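Rd1NTF2_05_I64F_A80G_T94P_D101K_L106W (PDB 6W3F) is a synthetic protein designed de novo with an NTF2-like fold, probably as a scaffold whose curved sheet and helices enclose a pocket. Local coordinates at residues Asp28-Asp31 and Pro32-Ala36. Residues are numbered along the deposited sequence; the frame is centred on the assembly and turned at random.
Sequences DQMD and PNVRA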
loop_
_atom_site.group_PDB
_atom_site.type_symbol
_atom_site.label_atom_id
_atom_site.label_comp_id
_atom_site.label_asym_id
_atom_site.label_seq_id
_atom_site.Cartn_x
_atom_site.Cartn_y
_atom_site.Cartn_z
ATOM N N ASP A 28 11.087 3.402 -1.807
ATOM C CA ASP A 28 11.854 2.570 -0.890
ATOM C C ASP A 28 11.039 1.427 -0.318
ATOM O O ASP A 28 11.616 0.457 0.179
ATOM C CB ASP A 28 12.386 3.447 0.250
ATOM C CG ASP A 28 13.152 2.654 1.302
ATOM O OD1 ASP A 28 14.356 2.375 1.088
ATOM O OD2 ASP A 28 12.553 2.318 2.351
ATOM N N GLN A 29 9.716 1.523 -0.356
ATOM C CA GLN A 29 8.873 0.479 0.191
ATOM C C GLN A 29 8.530 -0.595 -0.820
ATOM O O GLN A 29 7.907 -1.593 -0.437
ATOM C CB GLN A 29 7.597 1.126 0.737
ATOM C CG GLN A 29 7.824 2.156 1.816
ATOM C CD GLN A 29 8.544 1.610 3.028
ATOM O OE1 GLN A 29 8.296 0.483 3.453
ATOM N NE2 GLN A 29 9.458 2.393 3.583
ATOM N N MET A 30 8.930 -0.420 -2.083
ATOM C CA MET A 30 8.486 -1.266 -3.178
ATOM C C MET A 30 9.545 -2.244 -3.653
ATOM O O MET A 30 10.733 -1.909 -3.723
ATOM C CB MET A 30 8.062 -0.387 -4.356
ATOM C CG MET A 30 6.769 0.384 -4.065
ATOM S SD MET A 30 6.477 1.547 -5.326
ATOM C CE MET A 30 4.756 1.952 -4.948
ATOM N N ASP A 31 9.102 -3.444 -4.023
ATOM C CA ASP A 31 9.951 -4.349 -4.786
ATOM C C ASP A 31 10.349 -3.664 -6.095
ATOM O O ASP A 31 9.583 -2.849 -6.627
ATOM C CB ASP A 31 9.212 -5.650 -5.083
ATOM C CG ASP A 31 10.118 -6.734 -5.616
ATOM O OD1 ASP A 31 10.685 -7.475 -4.798
ATOM O OD2 ASP A 31 10.231 -6.897 -6.846
ATOM N N PRO A 32 11.548 -3.955 -6.636
ATOM C CA PRO A 32 11.896 -3.354 -7.933
ATOM C C PRO A 32 10.910 -3.707 -9.024
ATOM O O PRO A 32 10.660 -2.886 -9.920
ATOM C CB PRO A 32 13.313 -3.914 -8.237
ATOM C CG PRO A 32 13.881 -4.265 -6.934
ATOM C CD PRO A 32 12.699 -4.674 -6.040
ATOM N N ASN A 33 10.330 -4.904 -8.985
ATOM C CA ASN A 33 9.344 -5.321 -9.974
ATOM C C ASN A 33 7.917 -5.288 -9.430
ATOM O O ASN A 33 7.089 -6.087 -9.864
ATOM C CB ASN A 33 9.684 -6.719 -10.475
ATOM C CG ASN A 33 10.873 -6.709 -11.417
ATOM O OD1 ASN A 33 10.957 -5.871 -12.286
ATOM N ND2 ASN A 33 11.805 -7.613 -11.210
ATOM N N VAL A 34 7.615 -4.370 -8.517
ATOM C CA VAL A 34 6.263 -4.222 -7.960
ATOM C C VAL A 34 5.290 -4.090 -9.117
ATOM O O VAL A 34 5.618 -3.523 -10.164
ATOM C CB VAL A 34 6.183 -3.004 -7.028
ATOM C CG1 VAL A 34 6.549 -1.764 -7.774
ATOM C CG2 VAL A 34 4.750 -2.861 -6.401
ATOM N N ARG A 35 4.088 -4.610 -8.941
ATOM C CA ARG A 35 3.012 -4.429 -9.900
ATOM C C ARG A 35 1.846 -3.763 -9.180
ATOM O O ARG A 35 1.458 -4.214 -8.105
ATOM C CB ARG A 35 2.566 -5.764 -10.472
ATOM C CG ARG A 35 1.389 -5.643 -11.382
ATOM C CD ARG A 35 0.845 -7.001 -11.697
ATOM N NE ARG A 35 -0.114 -6.904 -12.786
ATOM C CZ ARG A 35 -0.811 -7.926 -13.260
ATOM N NH1 ARG A 35 -0.665 -9.135 -12.727
ATOM N NH2 ARG A 35 -1.653 -7.731 -14.263
ATOM N N ALA A 36 1.322 -2.679 -9.740
ATOM C CA ALA A 36 0.222 -1.948 -9.120
ATOM C C ALA A 36 -0.936 -1.890 -10.106
ATOM O O ALA A 36 -0.791 -1.377 -11.220
ATOM C CB ALA A 36 0.642 -0.536 -8.702
HETATM O O HOH W 1 11.916 -8.549 -8.172
#
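D31 grips the corner between two short strands twice, once with its backbone and once with its carboxylate. Its carbonyl O accepts the amide N of V34 at 3.1 Å, the bond that closes a type I beta turn over P32 and N33; the N-H arrives well above the carbonyl plane. Because chi1 of D31 (-168°) swings CG away from the backbone N and beside the carbonyl carbon, the carboxylate lies next to P32, and OD2 takes the backbone N of N33 at 2.9 Å; the N-H reaches OD2 on its anti side, tilted 26° from the carboxylate plane. This bond from an aspartate to the amide two residues on is an Asx turn overlapping the beta turn. P32 suits the second position because its ring fixes phi near -58° and it has no amide hydrogen to satisfy. Replacing D31 by an alanine is likely to leave the N33 amide and the bridging water without their carboxylate acceptor.

The tight side is largely apolar: CG1 of V34 lies 3.4 Å from O of D31 and 4.0 Å from CB of M30, so a branched residue and a long flexible one fill the inner side of the corner. On the outer side P32 and N33 are exposed, and a water donates to OD2 of D31 at 2.7 Å and accepts from ND2 of N33 at 3.2 Å. Asparagine suits this position, its amide giving a hydrogen to that water.

Backbone bonds of D31 to I109 and of R35 to E110 tie both arms of the corner to strand 106-114, while V34 makes a backbone hydrogen bond with G45. On the buried side, M30 packs on R46, A49 and L53 of helix 46-56, joining strand 30-31 to the helical side of the NTF2-like fold.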